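Local coordinates for uncharacterized protein (Bacteroides vulgatus, PDB 4Q88), which is of unknown specific function but, as a member of glycoside hydrolase family 88, probably acts as a hydrolase, at residues N79-A82 and E83-S86; Q170-T173 and V174-I178; Y232-E235 and Y236-R239. All blocks are in the same frame, centred on the assembly; numbering follows the deposited sequence. Where two conformers were deposited one is given.

Contact 1: residues N79-A82 and E83-S86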
loop_
_atom_site.group_PDB
_atom_site.type_symbol
_atom_site.label_atom_id
_atom_site.label_comp_id
_atom_site.label_asym_id
_atom_site.label_seq_id
_atom_site.Cartn_x
_atom_site.Cartn_y
_atom_site.Cartn_z
ATOM N N ASN A 79 -0.550 -22.431 15.229
ATOM C CA ASN A 79 -1.161 -23.511 14.445
ATOM C C ASN A 79 -2.459 -23.979 15.035
ATOM O O ASN A 79 -2.951 -25.038 14.695
ATOM C CB ASN A 79 -0.195 -24.689 14.309
ATOM C CG ASN A 79 0.966 -24.371 13.392
ATOM O OD1 ASN A 79 0.797 -23.840 12.308
ATOM N ND2 ASN A 79 2.159 -24.710 13.835
ATOM N N ASN A 80 -3.020 -23.201 15.942
ATOM C CA ASN A 80 -4.288 -23.539 16.532
ATOM C C ASN A 80 -5.403 -22.633 15.988
ATOM O O ASN A 80 -5.636 -21.545 16.527
ATOM C CB ASN A 80 -4.153 -23.337 18.027
ATOM C CG ASN A 80 -5.407 -23.719 18.792
ATOM O OD1 ASN A 80 -6.370 -24.242 18.237
ATOM N ND2 ASN A 80 -5.364 -23.499 20.107
ATOM N N LYS A 81 -6.128 -23.117 14.981
ATOM C CA LYS A 81 -7.123 -22.286 14.286
ATOM C C LYS A 81 -8.265 -21.869 15.178
ATOM O O LYS A 81 -8.886 -20.814 14.944
ATOM C CB LYS A 81 -7.661 -22.988 13.037
ATOM C CG LYS A 81 -6.637 -23.116 11.912
ATOM C CD LYS A 81 -7.327 -23.645 10.673
ATOM C CE LYS A 81 -6.398 -23.886 9.495
ATOM N NZ LYS A 81 -5.394 -24.925 9.796
ATOM N N ALA A 82 -8.544 -22.639 16.220
ATOM C CA ALA A 82 -9.538 -22.243 17.186
ATOM C C ALA A 82 -9.185 -20.923 17.875
ATOM O O ALA A 82 -10.080 -20.264 18.396
ATOM C CB ALA A 82 -9.731 -23.313 18.235
ATOM N N GLU A 83 -7.912 -20.560 17.967
ATOM C CA GLU A 83 -7.538 -19.286 18.624
ATOM C C GLU A 83 -7.261 -18.118 17.665
ATOM O O GLU A 83 -6.922 -16.999 18.107
ATOM C CB GLU A 83 -6.335 -19.436 19.534
ATOM C CG GLU A 83 -4.988 -19.434 18.848
ATOM C CD GLU A 83 -3.833 -19.652 19.807
ATOM O OE1 GLU A 83 -4.012 -19.378 21.014
ATOM O OE2 GLU A 83 -2.739 -20.038 19.335
ATOM N N TRP A 84 -7.337 -18.367 16.363
ATOM C CA TRP A 84 -6.961 -17.331 15.395
ATOM C C TRP A 84 -7.872 -16.098 15.496
ATOM O O TRP A 84 -9.092 -16.205 15.633
ATOM C CB TRP A 84 -6.975 -17.869 13.954
ATOM C CG TRP A 84 -5.875 -18.805 13.658
ATOM C CD1 TRP A 84 -4.923 -19.283 14.545
ATOM C CD2 TRP A 84 -5.544 -19.367 12.388
ATOM N NE1 TRP A 84 -4.064 -20.117 13.899
ATOM C CE2 TRP A 84 -4.425 -20.216 12.583
ATOM C CE3 TRP A 84 -6.096 -19.275 11.112
ATOM C CZ2 TRP A 84 -3.818 -20.912 11.530
ATOM C CZ3 TRP A 84 -5.519 -19.992 10.072
ATOM C CH2 TRP A 84 -4.386 -20.802 10.286
ATOM N N ARG A 85 -7.235 -14.943 15.522
ATOM C CA ARG A 85 -7.925 -13.659 15.641
ATOM C C ARG A 85 -7.694 -12.796 14.427
ATOM O O ARG A 85 -6.713 -12.974 13.677
ATOM C CB ARG A 85 -7.442 -12.916 16.869
ATOM C CG ARG A 85 -7.691 -13.657 18.147
ATOM C CD ARG A 85 -7.615 -12.710 19.320
ATOM N NE ARG A 85 -8.343 -13.328 20.421
ATOM C CZ ARG A 85 -9.131 -12.682 21.269
ATOM N NH1 ARG A 85 -9.285 -11.356 21.193
ATOM N NH2 ARG A 85 -9.763 -13.384 22.206
ATOM N N SER A 86 -8.639 -11.872 14.211
ATOM C CA SER A 86 -8.615 -10.971 13.076
ATOM C C SER A 86 -8.668 -9.478 13.421
ATOM O O SER A 86 -8.808 -8.656 12.520
ATOM C CB SER A 86 -9.778 -11.291 12.159
ATOM O OG SER A 86 -11.000 -11.071 12.825
#
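Glu83 and Asn80 are joined where the chain makes one turn of 3-10 type: the backbone N of Glu83 donates to Asn80 O at 2.9 Å. One residue on, Trp84 N donates to Lys81 O at 3.2 Å. Two successive bonds from residue i+3 back to i are the 3-10 pattern, wound more tightly than the i+4 bonding of an alpha-helix. The Asn80 amide adds a weak bond inside the turn, from Ala82 N to Asn80 OD1.

Farther out, the Glu83 side chain leaves between its own backbone N and carbonyl carbon (chi1 80°), which brings CG to 3.2 Å from Asn80 O. Beyond CG the chain runs extended and crosses that of Asn80 at about a right angle; OE2 passes 3.8 Å from Asn80 CB and is hydrogen-bonded to Ser78 OG. The packing itself belongs to Lys81 and Trp84, which run side by side in the same direction. Lys81 CG sits over one face of the indole, 3.5 Å from the centroid of its six-membered ring and 9° off the normal, a CH-pi contact. CE follows at 3.8 Å from Trp84 CH2, and the bend at chi4 (63°) turns the ammonium aside to a salt bridge with Glu125.

The turn lies at the protein surface, in the long loop between helix 58-70 and helix 103-113, and rests on helix 117-132, where Trp84 touches Arg122 and Glu125 and Lys81 meets Tyr129.

Contact 2: residues Q170-T173 and V174-I178; sequences QYLT and VTDSI
Leu172 and Asp176, one helical turn apart, cross at a slant: methyl CD1 of the leucine lies 3.5 Å from carboxylate OD1. Asp176 CG sits beside its own backbone N (chi1 -75°), a setting that also brings OD1 to 3.5 Å from Leu172 O. That carbonyl is already engaged by Asp176 N at 2.9 Å. Thr175 has the same first torsion, but its OG1 comes to 3.3 Å from Tyr171 O and is hydrogen-bonded to Trp139 O. Beside it Val174 directs CG2 toward Gln170 O, at 3.7 Å.

The backbone bonds are the i+4 to i series of an alpha-helix, the one from Val174 N to Gln170 O weak; this is helix 163-179, which packs through Tyr171, Leu172 and Thr175 against helix 144-159. The Asp176 carboxylate reaches beyond its helix: OD1 is bonded to Tyr187 OH and OD2 forms a salt bridge with Arg239. With an alanine here, the Arg239 guanidinium would probably lose this acidic mate and the Tyr187 hydroxyl this partner.

Near the helix end, Ser177 OG donates to Val174 O at 2.7 Å, in the carbonyl plane and on a lone pair, and the same oxygen accepts from Ile178 N.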
loop_
_atom_site.group_PDB
_atom_site.type_symbol
_atom_site.label_atom_id
_atom_site.label_comp_id
_atom_site.label_asym_id
_atom_site.label_seq_id
_atom_site.Cartn_x
_atom_site.Cartn_y
_atom_site.Cartn_z
ATOM N N GLN A 170 -16.174 -9.817 -2.122
ATOM C CA GLN A 170 -17.075 -9.906 -1.016
ATOM C C GLN A 170 -16.530 -9.122 0.195
ATOM O O GLN A 170 -17.259 -8.343 0.796
ATOM C CB GLN A 170 -17.344 -11.346 -0.694
ATOM C CG GLN A 170 -18.372 -11.511 0.379
ATOM C CD GLN A 170 -18.796 -12.948 0.541
ATOM O OE1 GLN A 170 -17.980 -13.877 0.509
ATOM N NE2 GLN A 170 -20.076 -13.128 0.759
ATOM N N TYR A 171 -15.242 -9.306 0.510
ATOM C CA TYR A 171 -14.626 -8.554 1.605
ATOM C C TYR A 171 -14.583 -7.049 1.328
ATOM O O TYR A 171 -14.797 -6.239 2.225
ATOM C CB TYR A 171 -13.224 -9.089 1.938
ATOM C CG TYR A 171 -13.130 -10.547 2.381
ATOM C CD1 TYR A 171 -14.211 -11.215 2.965
ATOM C CD2 TYR A 171 -11.946 -11.240 2.241
ATOM C CE1 TYR A 171 -14.105 -12.547 3.407
ATOM C CE2 TYR A 171 -11.830 -12.564 2.648
ATOM C CZ TYR A 171 -12.918 -13.221 3.234
ATOM O OH TYR A 171 -12.787 -14.528 3.696
ATOM N N LEU A 172 -14.269 -6.659 0.100
ATOM C CA LEU A 172 -14.186 -5.228 -0.249
ATOM C C LEU A 172 -15.566 -4.601 -0.144
ATOM O O LEU A 172 -15.703 -3.488 0.379
ATOM C CB LEU A 172 -13.625 -5.038 -1.634
ATOM C CG LEU A 172 -13.833 -3.649 -2.246
ATOM C CD1 LEU A 172 -13.022 -2.652 -1.456
ATOM C CD2 LEU A 172 -13.421 -3.688 -3.721
ATOM N N THR A 173 -16.599 -5.357 -0.484
ATOM C CA THR A 173 -17.976 -4.845 -0.369
ATOM C C THR A 173 -18.291 -4.481 1.059
ATOM O O THR A 173 -18.943 -3.459 1.311
ATOM C CB THR A 173 -19.006 -5.866 -0.922
ATOM O OG1 THR A 173 -18.755 -6.015 -2.306
ATOM C CG2 THR A 173 -20.386 -5.365 -0.783
ATOM N N VAL A 174 -17.828 -5.273 2.019
ATOM C CA VAL A 174 -18.044 -4.972 3.421
ATOM C C VAL A 174 -17.232 -3.738 3.869
ATOM O O VAL A 174 -17.721 -2.882 4.606
ATOM C CB VAL A 174 -17.785 -6.206 4.305
ATOM C CG1 VAL A 174 -17.913 -5.856 5.781
ATOM C CG2 VAL A 174 -18.833 -7.283 4.010
ATOM N N THR A 175 -15.990 -3.644 3.439
ATOM C CA THR A 175 -15.173 -2.455 3.702
ATOM C C THR A 175 -15.910 -1.208 3.232
ATOM O O THR A 175 -16.041 -0.216 3.995
ATOM C CB THR A 175 -13.811 -2.558 2.997
ATOM O OG1 THR A 175 -13.117 -3.742 3.466
ATOM C CG2 THR A 175 -12.984 -1.250 3.242
ATOM N N ASP A 176 -16.433 -1.265 2.017
ATOM C CA ASP A 176 -17.162 -0.123 1.445
ATOM C C ASP A 176 -18.359 0.259 2.297
ATOM O O ASP A 176 -18.647 1.469 2.490
ATOM C CB ASP A 176 -17.660 -0.422 0.052
ATOM C CG ASP A 176 -16.541 -0.394 -1.007
ATOM O OD1 ASP A 176 -15.361 -0.120 -0.670
ATOM O OD2 ASP A 176 -16.871 -0.629 -2.199
ATOM N N SER A 177 -19.083 -0.754 2.760
ATOM C CA SER A 177 -20.301 -0.511 3.571
ATOM C C SER A 177 -19.978 0.248 4.835
ATOM O O SER A 177 -20.823 0.978 5.326
ATOM C CB SER A 177 -21.008 -1.836 3.934
ATOM O OG SER A 177 -20.354 -2.538 5.029
ATOM N N ILE A 178 -18.787 0.063 5.381
ATOM C CA ILE A 178 -18.400 0.734 6.616
ATOM C C ILE A 178 -17.774 2.135 6.354
ATOM O O ILE A 178 -17.999 3.090 7.123
ATOM C CB ILE A 178 -17.401 -0.143 7.446
ATOM C CG1 ILE A 178 -17.951 -1.539 7.790
ATOM C CG2 ILE A 178 -17.038 0.593 8.750
ATOM C CD1 ILE A 178 -16.821 -2.511 8.151
#

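Contact 3: residues Y232-E235 and Y236-R239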
loop_
_atom_site.group_PDB
_atom_site.type_symbol
_atom_site.label_atom_id
_atom_site.label_comp_id
_atom_site.label_asym_id
_atom_site.label_seq_id
_atom_site.Cartn_x
_atom_site.Cartn_y
_atom_site.Cartn_z
ATOM N N TYR A 232 -15.656 -8.659 -11.935
ATOM C CA TYR A 232 -15.725 -7.454 -11.132
ATOM C C TYR A 232 -14.712 -6.417 -11.591
ATOM O O TYR A 232 -14.630 -5.336 -11.008
ATOM C CB TYR A 232 -15.471 -7.822 -9.677
ATOM C CG TYR A 232 -16.492 -8.794 -9.117
ATOM C CD1 TYR A 232 -17.850 -8.470 -9.041
ATOM C CD2 TYR A 232 -16.087 -10.017 -8.637
ATOM C CE1 TYR A 232 -18.774 -9.365 -8.513
ATOM C CE2 TYR A 232 -16.981 -10.931 -8.121
ATOM C CZ TYR A 232 -18.330 -10.594 -8.041
ATOM O OH TYR A 232 -19.181 -11.533 -7.500
ATOM N N ARG A 233 -13.946 -6.699 -12.633
ATOM C CA ARG A 233 -12.893 -5.785 -13.059
ATOM C C ARG A 233 -13.398 -4.380 -13.385
ATOM O O ARG A 233 -12.750 -3.396 -12.994
ATOM C CB ARG A 233 -12.084 -6.361 -14.254
ATOM C CG ARG A 233 -10.872 -5.561 -14.726
ATOM C CD ARG A 233 -10.030 -6.360 -15.742
ATOM N NE ARG A 233 -8.851 -5.603 -16.167
ATOM C CZ ARG A 233 -8.845 -4.719 -17.159
ATOM N NH1 ARG A 233 -9.944 -4.514 -17.887
ATOM N NH2 ARG A 233 -7.724 -4.014 -17.437
ATOM N N GLU A 234 -14.546 -4.279 -14.061
ATOM C CA GLU A 234 -15.063 -2.945 -14.391
ATOM C C GLU A 234 -15.449 -2.148 -13.104
ATOM O O GLU A 234 -15.210 -0.952 -13.084
ATOM C CB GLU A 234 -16.169 -2.962 -15.401
ATOM C CG GLU A 234 -15.685 -3.425 -16.788
ATOM C CD GLU A 234 -14.633 -2.515 -17.450
ATOM O OE1 GLU A 234 -14.458 -1.302 -17.079
ATOM O OE2 GLU A 234 -13.934 -3.015 -18.370
ATOM N N GLU A 235 -15.934 -2.840 -12.064
ATOM C CA GLU A 235 -16.180 -2.173 -10.778
ATOM C C GLU A 235 -14.892 -1.567 -10.198
ATOM O O GLU A 235 -14.891 -0.453 -9.648
ATOM C CB GLU A 235 -16.822 -3.102 -9.766
ATOM C CG GLU A 235 -18.254 -3.492 -10.131
ATOM C CD GLU A 235 -18.879 -4.416 -9.103
ATOM O OE1 GLU A 235 -18.600 -4.265 -7.895
ATOM O OE2 GLU A 235 -19.643 -5.307 -9.510
ATOM N N TYR A 236 -13.809 -2.346 -10.258
ATOM C CA TYR A 236 -12.546 -1.858 -9.708
ATOM C C TYR A 236 -11.999 -0.688 -10.513
ATOM O O TYR A 236 -11.494 0.294 -9.961
ATOM C CB TYR A 236 -11.514 -2.994 -9.594
ATOM C CG TYR A 236 -12.013 -4.235 -8.837
ATOM C CD1 TYR A 236 -12.863 -4.147 -7.719
ATOM C CD2 TYR A 236 -11.632 -5.516 -9.265
ATOM C CE1 TYR A 236 -13.302 -5.290 -7.040
ATOM C CE2 TYR A 236 -12.016 -6.653 -8.585
ATOM C CZ TYR A 236 -12.877 -6.559 -7.491
ATOM O OH TYR A 236 -13.266 -7.740 -6.892
ATOM N N ILE A 237 -12.048 -0.781 -11.826
ATOM C CA ILE A 237 -11.629 0.337 -12.673
ATOM C C ILE A 237 -12.420 1.616 -12.368
ATOM O O ILE A 237 -11.846 2.709 -12.243
ATOM C CB ILE A 237 -11.723 -0.016 -14.182
ATOM C CG1 ILE A 237 -10.665 -1.038 -14.484
ATOM C CG2 ILE A 237 -11.520 1.218 -15.046
ATOM C CD1 ILE A 237 -10.809 -1.703 -15.849
ATOM N N THR A 238 -13.729 1.487 -12.209
ATOM C CA THR A 238 -14.560 2.627 -11.926
ATOM C C THR A 238 -14.201 3.233 -10.566
ATOM O O THR A 238 -14.080 4.455 -10.477
ATOM C CB THR A 238 -16.036 2.243 -11.917
ATOM O OG1 THR A 238 -16.422 1.933 -13.252
ATOM C CG2 THR A 238 -16.867 3.376 -11.429
ATOM N N ARG A 239 -13.935 2.379 -9.590
ATOM C CA ARG A 239 -13.554 2.875 -8.274
ATOM C C ARG A 239 -12.206 3.588 -8.374
ATOM O O ARG A 239 -12.044 4.693 -7.818
ATOM C CB ARG A 239 -13.546 1.770 -7.235
ATOM C CG ARG A 239 -13.089 2.202 -5.853
ATOM C CD ARG A 239 -13.971 3.243 -5.214
ATOM N NE ARG A 239 -15.390 2.935 -5.354
ATOM C CZ ARG A 239 -16.059 2.035 -4.646
ATOM N NH1 ARG A 239 -15.489 1.401 -3.644
ATOM N NH2 ARG A 239 -17.348 1.852 -4.881
HETATM O O HOH W 1 -15.332 0.574 -15.725
#
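Tyr236 lies back along the first turn of helix 233-249, its ring under the carbonyl of Tyr232, the residue just before the helix. Tyr232 O stands 3.4 Å above one ring face, offset toward the rim, while also accepting the backbone N-H of Tyr236. One oxygen thus both accepts the first-turn N-H and rests on the aromatic ring. The Tyr236 ring reaches this place because CG lies beside its own backbone N (chi1 -53°); its far end then meets Tyr232 CB, 3.6 Å from CZ. The two tyrosine side chains cross at a slant, and the buried Tyr236 ring continues onto Phe219 of helix 209-225 and onto Leu168 and His169 of helix 163-179.

Ile237 is the second large contributor. Its CD1 packs over one face of the Arg233 guanidinium, 3.6 Å from NH1 and offset toward the rim, the arginine chain being extended from CG to NE. The Glu234 side chain runs beside that of Ile237, and its bend at chi2 brings OE1 to 3.9 Å from CD1. The methyl is therefore bordered by a cationic and an anionic group, while Leu223 and Leu290 add apolar neighbours to Ile237.

Glu235 OE1 is hydrogen-bonded to His169, and OE2 lies in plane at the edge of the Tyr232 ring. On the exposed side, one water donates to Glu234 OE1 at 2.5 Å and accepts from Thr238 OG1 at 3.0 Å.

In the fold
The three contacts illustrate how bonding within one turn can leave side chains placed to join separate parts of a largely helical chain, consistent with the (alpha/alpha)6 barrel of the family. Contacts 2 and 3 touch directly, with centres about 14 Å apart: Asp176 OD2 and Arg239 NH1 form a salt bridge of 2.8 Å, and Leu172 CD2 packs 3.7 Å from Tyr236 CE1. Helices 163-179 and 233-249 are linked by a salt bridge and apolar packing, among other contacts. Contact 1 stands apart, its nearest atoms about 10 Å from contact 2 and about 20 Å from contact 3. It nevertheless shares a neighbour with contact 2, since helix 117-132 meets both Trp84 and Tyr171.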